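Local coordinates for PduO-type ATP--cob(I)alamin adenosyltransferase (Sulfolobus tokodaii, PDB 1WOZ), which probably transfers the adenosyl group of ATP to the cobalt of cob(I)alamin, at residues I64-S69 against S73-D78; I45-M50 against S108-V113. All blocks are in the same frame, centred on the assembly; numbering follows the deposited sequence.

Interaction 1 of 2, residues I64-S69 against S73-D78; sequences IGEDLS and SKKKID
D67 and I77 join the C-terminal end of helix 48-69 to the loop that turns back along it before helix 79-96, a polar contact with a small apolar base. I77 N donates to D67 OD2 over 2.9 Å, with 170° at the hydrogen, meeting the oxygen nearly along its C-O axis. The torsion about CA-CB sets CG of D67 opposite the backbone N (chi1 -177°), bringing the carboxylate to the loop. N139 also bonds OD2, while S72 takes OD1, so both oxygens are held. Alongside, the backbones come close enough for a CA-H...O contact, D67 CA to K75 O at 3.4 Å. Beneath it, I64 CG1 packs against I77 CD1 at 3.8 Å, the two side chains crossing at about a right angle. On the outer side an extended K74 forms a salt bridge with E66: NZ lies 2.6 Å from OE2, on the syn side but 32° out of the carboxylate plane. E66 OE1 is bonded to Y171 OH of the second subunit, and K75 turns to E63. Buried D67 thus accepts the backbone N-H of I77, with S72 and N139 as further partners, and K74 probably offsets the charge of E66 at a subunit boundary.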
ATOM      1  N   ILE A  64      10.041  17.275  -7.138  1.00 19.63           N
ATOM      2  CA  ILE A  64       8.671  17.449  -7.609  1.00 18.62           C
ATOM      3  C   ILE A  64       7.856  18.084  -6.491  1.00 19.67           C
ATOM      4  O   ILE A  64       7.036  18.978  -6.729  1.00 18.52           O
ATOM      5  CB  ILE A  64       8.034  16.070  -8.023  1.00 20.26           C
ATOM      6  CG1 ILE A  64       8.659  15.611  -9.335  1.00 21.36           C
ATOM      7  CG2 ILE A  64       6.506  16.169  -8.051  1.00 20.29           C
ATOM      8  CD1 ILE A  64       8.163  14.262  -9.838  1.00 22.82           C
ATOM      9  N   GLY A  65       8.067  17.619  -5.262  1.00 19.13           N
ATOM     10  CA  GLY A  65       7.343  18.208  -4.144  1.00 20.54           C
ATOM     11  C   GLY A  65       7.666  19.692  -3.965  1.00 20.91           C
ATOM     12  O   GLY A  65       6.790  20.490  -3.621  1.00 22.56           O
ATOM     13  N   GLU A  66       8.914  20.077  -4.203  1.00 22.50           N
ATOM     14  CA  GLU A  66       9.286  21.484  -4.063  1.00 23.54           C
ATOM     15  C   GLU A  66       8.708  22.304  -5.207  1.00 22.65           C
ATOM     16  O   GLU A  66       8.300  23.453  -5.011  1.00 23.51           O
ATOM     17  CB  GLU A  66      10.813  21.634  -4.004  1.00 25.94           C
ATOM     18  CG  GLU A  66      11.399  20.951  -2.783  1.00 28.03           C
ATOM     19  CD  GLU A  66      12.729  21.533  -2.318  1.00 29.36           C
ATOM     20  OE1 GLU A  66      13.702  21.574  -3.105  1.00 27.53           O
ATOM     21  OE2 GLU A  66      12.784  21.929  -1.136  1.00 31.20           O
ATOM     22  N   ASP A  67       8.671  21.718  -6.398  1.00 22.56           N
ATOM     23  CA  ASP A  67       8.080  22.386  -7.556  1.00 23.26           C
ATOM     24  C   ASP A  67       6.633  22.705  -7.153  1.00 23.08           C
ATOM     25  O   ASP A  67       6.215  23.865  -7.157  1.00 23.09           O
ATOM     26  CB  ASP A  67       8.117  21.444  -8.782  1.00 22.65           C
ATOM     27  CG  ASP A  67       7.576  22.087 -10.050  1.00 22.39           C
ATOM     28  OD1 ASP A  67       6.678  22.951  -9.976  1.00 22.90           O
ATOM     29  OD2 ASP A  67       8.038  21.703 -11.137  1.00 25.04           O
ATOM     30  N   LEU A  68       5.876  21.676  -6.769  1.00 23.33           N
ATOM     31  CA  LEU A  68       4.472  21.844  -6.353  1.00 23.57           C
ATOM     32  C   LEU A  68       4.258  22.871  -5.245  1.00 24.29           C
ATOM     33  O   LEU A  68       3.341  23.691  -5.328  1.00 26.53           O
ATOM     34  CB  LEU A  68       3.889  20.519  -5.841  1.00 22.41           C
ATOM     35  CG  LEU A  68       3.689  19.394  -6.848  1.00 24.39           C
ATOM     36  CD1 LEU A  68       3.293  18.107  -6.088  1.00 24.23           C
ATOM     37  CD2 LEU A  68       2.614  19.797  -7.854  1.00 23.05           C
ATOM     38  N   SER A  69       5.081  22.786  -4.202  1.00 23.05           N
ATOM     39  CA  SER A  69       5.014  23.667  -3.036  1.00 26.74           C
ATOM     40  C   SER A  69       5.407  25.126  -3.277  1.00 28.14           C
ATOM     41  O   SER A  69       5.049  25.999  -2.474  1.00 28.92           O
ATOM     42  CB  SER A  69       5.903  23.116  -1.908  1.00 27.91           C
ATOM     43  OG  SER A  69       5.427  21.862  -1.443  1.00 31.81           O
ATOM     44  N   SER A  73       8.870  27.649  -8.463  1.00 33.68           N
ATOM     45  CA  SER A  73       9.874  28.693  -8.190  1.00 36.17           C
ATOM     46  C   SER A  73      11.233  28.164  -7.744  1.00 36.68           C
ATOM     47  O   SER A  73      12.261  28.623  -8.232  1.00 38.27           O
ATOM     48  CB  SER A  73       9.363  29.668  -7.116  1.00 36.33           C
ATOM     49  OG  SER A  73       8.243  30.392  -7.591  1.00 40.21           O
ATOM     50  N   LYS A  74      11.234  27.208  -6.814  1.00 36.19           N
ATOM     51  CA  LYS A  74      12.472  26.627  -6.286  1.00 35.42           C
ATOM     52  C   LYS A  74      13.028  25.460  -7.113  1.00 36.65           C
ATOM     53  O   LYS A  74      14.234  25.198  -7.122  1.00 36.30           O
ATOM     54  CB  LYS A  74      12.255  26.160  -4.853  1.00 34.04           C
ATOM     55  CG  LYS A  74      13.525  25.645  -4.199  1.00 35.07           C
ATOM     56  CD  LYS A  74      13.295  25.212  -2.771  1.00 34.92           C
ATOM     57  CE  LYS A  74      14.604  24.729  -2.144  1.00 35.14           C
ATOM     58  NZ  LYS A  74      14.343  23.988  -0.882  1.00 36.91           N
ATOM     59  N   LYS A  75      12.136  24.744  -7.782  1.00 36.64           N
ATOM     60  CA  LYS A  75      12.516  23.626  -8.640  1.00 36.03           C
ATOM     61  C   LYS A  75      11.470  23.624  -9.743  1.00 35.81           C
ATOM     62  O   LYS A  75      10.310  23.978  -9.505  1.00 32.96           O
ATOM     63  CB  LYS A  75      12.449  22.293  -7.883  1.00 37.18           C
ATOM     64  CG  LYS A  75      13.473  22.104  -6.764  1.00 39.85           C
ATOM     65  CD  LYS A  75      14.862  21.815  -7.311  1.00 41.58           C
ATOM     66  CE  LYS A  75      15.834  21.570  -6.178  1.00 42.47           C
ATOM     67  NZ  LYS A  75      17.135  21.082  -6.696  1.00 46.61           N
ATOM     68  N   LYS A  76      11.879  23.249 -10.952  1.00 36.16           N
ATOM     69  CA  LYS A  76      10.942  23.174 -12.063  1.00 37.14           C
ATOM     70  C   LYS A  76      11.218  21.938 -12.903  1.00 35.89           C
ATOM     71  O   LYS A  76      12.226  21.841 -13.595  1.00 35.65           O
ATOM     72  CB  LYS A  76      11.024  24.414 -12.945  1.00 38.79           C
ATOM     73  CG  LYS A  76       9.940  24.441 -14.013  1.00 41.23           C
ATOM     74  CD  LYS A  76      10.053  25.683 -14.871  1.00 45.97           C
ATOM     75  CE  LYS A  76       8.946  25.757 -15.909  1.00 47.52           C
ATOM     76  NZ  LYS A  76       9.182  26.906 -16.837  1.00 50.81           N
ATOM     77  N   ILE A  77      10.311  20.983 -12.821  1.00 35.22           N
ATOM     78  CA  ILE A  77      10.441  19.750 -13.573  1.00 33.21           C
ATOM     79  C   ILE A  77      10.293  20.081 -15.051  1.00 33.49           C
ATOM     80  O   ILE A  77       9.346  20.763 -15.444  1.00 32.83           O
ATOM     81  CB  ILE A  77       9.350  18.748 -13.134  1.00 32.08           C
ATOM     82  CG1 ILE A  77       9.441  18.540 -11.615  1.00 31.20           C
ATOM     83  CG2 ILE A  77       9.490  17.432 -13.888  1.00 31.00           C
ATOM     84  CD1 ILE A  77      10.843  18.130 -11.110  1.00 29.88           C
ATOM     85  N   ASP A  78      11.243  19.616 -15.861  1.00 34.94           N
ATOM     86  CA  ASP A  78      11.207  19.854 -17.300  1.00 36.29           C
ATOM     87  C   ASP A  78      11.469  18.566 -18.098  1.00 37.61           C
ATOM     88  O   ASP A  78      11.649  17.484 -17.522  1.00 37.09           O
ATOM     89  CB  ASP A  78      12.226  20.936 -17.672  1.00 38.32           C
ATOM     90  CG  ASP A  78      13.649  20.566 -17.298  1.00 39.67           C
ATOM     91  OD1 ASP A  78      14.491  21.478 -17.243  1.00 42.21           O
ATOM     92  OD2 ASP A  78      13.943  19.374 -17.069  1.00 41.92           O
TER

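Interaction 2 of 2, residues I45-M50 against S108-V113; sequences IPWEDM and SEEASV
W47 and E110 meet where the turn leading into helix 48-69 passes the first turn of helix 109-134. The tight part is apolar: W47 CZ3 lies 3.7 Å from E110 CB, and W47 CH2 is 3.8 Å from E110 CG, so the aliphatic carbons, rather than the charged end, carry the contact. The indole and the glutamate chain cross at about a right angle, with ring and carboxylate planes 40° apart. P46 CG lies over the centre of one face of the indole, 3.7 Å above its plane. E110 bends at its second torsion (chi2 87°), which folds the carboxylate back beside P46, where OE2 comes 3.9 Å from P46 CD. I45 closes the inner side more loosely, its CG1 4.3 Å from E110 CG.

No hydrogen bond links the two segments, and they bury only 150 Å² together. P46 marks the exposed side, whereas I45 is buried. The polar end of E110 is answered by R164, which pairs with OE2 and also touches P46 and W47; R163 makes a cation-pi contact with the indole. With an alanine at the W47 position, the E110 methylenes would probably lose their cover, and R163 its aromatic partner.

Both helices start here: W47 holds the N-cap position of one, and S108 that of the other, its OG accepting from A111 N at 3.1 Å with 163° at the hydrogen. Side-chain packing between two such helix starts, with R163 at the end of helix 140-163 and R164 just after it close by, belongs to one end of the helical bundle of the cobalamin adenosyltransferase family.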
ATOM      1  N   ILE A  45      16.073  -5.127  -3.642  1.00 20.57           N
ATOM      2  CA  ILE A  45      16.709  -5.378  -4.938  1.00 22.69           C
ATOM      3  C   ILE A  45      18.231  -5.382  -4.775  1.00 22.36           C
ATOM      4  O   ILE A  45      18.816  -4.419  -4.277  1.00 23.42           O
ATOM      5  CB  ILE A  45      16.278  -4.260  -5.942  1.00 22.26           C
ATOM      6  CG1 ILE A  45      14.813  -4.470  -6.347  1.00 23.37           C
ATOM      7  CG2 ILE A  45      17.165  -4.241  -7.168  1.00 25.09           C
ATOM      8  CD1 ILE A  45      14.232  -3.224  -7.060  1.00 25.19           C
ATOM      9  N   PRO A  46      18.894  -6.457  -5.219  1.00 23.18           N
ATOM     10  CA  PRO A  46      20.350  -6.538  -5.087  1.00 23.06           C
ATOM     11  C   PRO A  46      21.168  -5.925  -6.225  1.00 24.22           C
ATOM     12  O   PRO A  46      22.382  -5.784  -6.112  1.00 27.37           O
ATOM     13  CB  PRO A  46      20.583  -8.042  -4.991  1.00 22.87           C
ATOM     14  CG  PRO A  46      19.587  -8.565  -6.028  1.00 24.15           C
ATOM     15  CD  PRO A  46      18.333  -7.732  -5.722  1.00 23.67           C
ATOM     16  N   TRP A  47      20.526  -5.548  -7.315  1.00 23.49           N
ATOM     17  CA  TRP A  47      21.277  -5.051  -8.461  1.00 23.54           C
ATOM     18  C   TRP A  47      21.594  -3.574  -8.377  1.00 23.54           C
ATOM     19  O   TRP A  47      20.705  -2.733  -8.205  1.00 22.05           O
ATOM     20  CB  TRP A  47      20.510  -5.376  -9.736  1.00 22.21           C
ATOM     21  CG  TRP A  47      20.113  -6.833  -9.790  1.00 22.07           C
ATOM     22  CD1 TRP A  47      20.943  -7.918  -9.898  1.00 23.30           C
ATOM     23  CD2 TRP A  47      18.785  -7.355  -9.678  1.00 21.04           C
ATOM     24  NE1 TRP A  47      20.210  -9.082  -9.860  1.00 22.48           N
ATOM     25  CE2 TRP A  47      18.884  -8.769  -9.725  1.00 21.61           C
ATOM     26  CE3 TRP A  47      17.526  -6.766  -9.545  1.00 20.09           C
ATOM     27  CZ2 TRP A  47      17.770  -9.601  -9.634  1.00 21.31           C
ATOM     28  CZ3 TRP A  47      16.404  -7.599  -9.455  1.00 20.90           C
ATOM     29  CH2 TRP A  47      16.538  -9.002  -9.500  1.00 20.27           C
ATOM     30  N   GLU A  48      22.869  -3.258  -8.539  1.00 23.77           N
ATOM     31  CA  GLU A  48      23.309  -1.875  -8.394  1.00 24.65           C
ATOM     32  C   GLU A  48      22.772  -0.909  -9.416  1.00 21.98           C
ATOM     33  O   GLU A  48      22.577   0.268  -9.091  1.00 22.08           O
ATOM     34  CB  GLU A  48      24.842  -1.798  -8.392  1.00 26.39           C
ATOM     35  CG  GLU A  48      25.498  -2.503  -7.236  1.00 29.75           C
ATOM     36  CD  GLU A  48      25.127  -1.920  -5.898  1.00 32.99           C
ATOM     37  OE1 GLU A  48      25.007  -0.671  -5.763  1.00 34.35           O
ATOM     38  OE2 GLU A  48      24.966  -2.724  -4.967  1.00 36.42           O
ATOM     39  N   ASP A  49      22.532  -1.371 -10.643  1.00 21.72           N
ATOM     40  CA  ASP A  49      22.008  -0.464 -11.642  1.00 21.34           C
ATOM     41  C   ASP A  49      20.622   0.013 -11.290  1.00 21.05           C
ATOM     42  O   ASP A  49      20.313   1.202 -11.448  1.00 19.56           O
ATOM     43  CB  ASP A  49      22.033  -1.068 -13.066  1.00 23.67           C
ATOM     44  CG  ASP A  49      21.334  -2.440 -13.182  1.00 26.64           C
ATOM     45  OD1 ASP A  49      20.937  -3.066 -12.168  1.00 26.07           O
ATOM     46  OD2 ASP A  49      21.207  -2.897 -14.337  1.00 25.97           O
HETATM   47  N   MSE A  50      19.782  -0.902 -10.808  1.00 19.64           N
HETATM   48  CA  MSE A  50      18.429  -0.520 -10.425  1.00 20.04           C
HETATM   49  C   MSE A  50      18.413   0.335  -9.164  1.00 19.25           C
HETATM   50  O   MSE A  50      17.624   1.269  -9.060  1.00 18.84           O
HETATM   51  CB  MSE A  50      17.553  -1.754 -10.199  1.00 19.44           C
HETATM   52  CG  MSE A  50      17.119  -2.412 -11.480  1.00 22.66           C
HETATM   53 SE   MSE A  50      15.814  -3.816 -11.109  1.00 24.19          SE
HETATM   54  CE  MSE A  50      16.211  -4.971 -12.640  1.00 21.39           C
ATOM     55  N   SER A 108       9.350 -13.067  -9.195  1.00 18.53           N
ATOM     56  CA  SER A 108      10.363 -12.970  -8.142  1.00 19.35           C
ATOM     57  C   SER A 108       9.900 -11.928  -7.123  1.00 18.76           C
ATOM     58  O   SER A 108       9.058 -11.089  -7.427  1.00 16.73           O
ATOM     59  CB  SER A 108      11.716 -12.531  -8.715  1.00 19.44           C
ATOM     60  OG  SER A 108      11.605 -11.296  -9.403  1.00 19.30           O
ATOM     61  N   GLU A 109      10.429 -11.989  -5.907  1.00 17.94           N
ATOM     62  CA  GLU A 109      10.020 -10.995  -4.908  1.00 20.06           C
ATOM     63  C   GLU A 109      10.453  -9.606  -5.404  1.00 19.35           C
ATOM     64  O   GLU A 109       9.755  -8.618  -5.170  1.00 20.06           O
ATOM     65  CB  GLU A 109      10.643 -11.320  -3.534  1.00 22.95           C
ATOM     66  CG  GLU A 109      10.110 -10.415  -2.407  1.00 28.32           C
ATOM     67  CD  GLU A 109      10.597 -10.828  -1.031  1.00 30.11           C
ATOM     68  OE1 GLU A 109      10.290 -10.098  -0.064  1.00 33.42           O
ATOM     69  OE2 GLU A 109      11.271 -11.876  -0.917  1.00 29.11           O
ATOM     70  N   GLU A 110      11.595  -9.532  -6.099  1.00 18.59           N
ATOM     71  CA  GLU A 110      12.076  -8.257  -6.632  1.00 18.63           C
ATOM     72  C   GLU A 110      11.098  -7.669  -7.656  1.00 17.13           C
ATOM     73  O   GLU A 110      10.711  -6.492  -7.564  1.00 15.76           O
ATOM     74  CB  GLU A 110      13.455  -8.413  -7.287  1.00 20.13           C
ATOM     75  CG  GLU A 110      14.570  -8.731  -6.310  1.00 23.06           C
ATOM     76  CD  GLU A 110      14.735 -10.215  -6.035  1.00 25.69           C
ATOM     77  OE1 GLU A 110      13.903 -11.026  -6.495  1.00 25.99           O
ATOM     78  OE2 GLU A 110      15.713 -10.574  -5.343  1.00 30.13           O
ATOM     79  N   ALA A 111      10.691  -8.478  -8.631  1.00 15.54           N
ATOM     80  CA  ALA A 111       9.733  -7.996  -9.618  1.00 16.65           C
ATOM     81  C   ALA A 111       8.385  -7.686  -8.936  1.00 17.43           C
ATOM     82  O   ALA A 111       7.698  -6.732  -9.308  1.00 17.49           O
ATOM     83  CB  ALA A 111       9.521  -9.045 -10.717  1.00 14.45           C
ATOM     84  N   SER A 112       8.011  -8.486  -7.942  1.00 16.54           N
ATOM     85  CA  SER A 112       6.727  -8.265  -7.278  1.00 17.08           C
ATOM     86  C   SER A 112       6.697  -6.932  -6.549  1.00 15.45           C
ATOM     87  O   SER A 112       5.703  -6.214  -6.633  1.00 16.19           O
ATOM     88  CB  SER A 112       6.409  -9.399  -6.286  1.00 16.77           C
ATOM     89  OG  SER A 112       6.260 -10.632  -6.975  1.00 17.45           O
ATOM     90  N   VAL A 113       7.771  -6.591  -5.836  1.00 16.11           N
ATOM     91  CA  VAL A 113       7.773  -5.318  -5.129  1.00 16.06           C
ATOM     92  C   VAL A 113       7.812  -4.157  -6.115  1.00 16.52           C
ATOM     93  O   VAL A 113       7.240  -3.083  -5.850  1.00 15.28           O
ATOM     94  CB  VAL A 113       8.930  -5.223  -4.116  1.00 19.62           C
ATOM     95  CG1 VAL A 113       8.824  -3.909  -3.328  1.00 21.98           C
ATOM     96  CG2 VAL A 113       8.833  -6.376  -3.128  1.00 22.25           C
TER

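Overall arrangement
Interactions 1 and 2 share helix 48-69: 45-50 leads into its start and 64-69 forms its end, so the two contacts lie on opposite sides of the chain's centre, their centres 29 Å apart and their nearest atoms about 16 Å apart. Neither touches the other. They differ in chain separation: the segments of interaction 1 lie 4 residues apart and those of interaction 2 lie 58. Each borders a different subunit of the trimer: Y171 of the second subunit at interaction 1, K44 of the third at interaction 2. The E66 side chain lies about 6 Å from a bound polyether, whose pocket includes D32, N35 and L61.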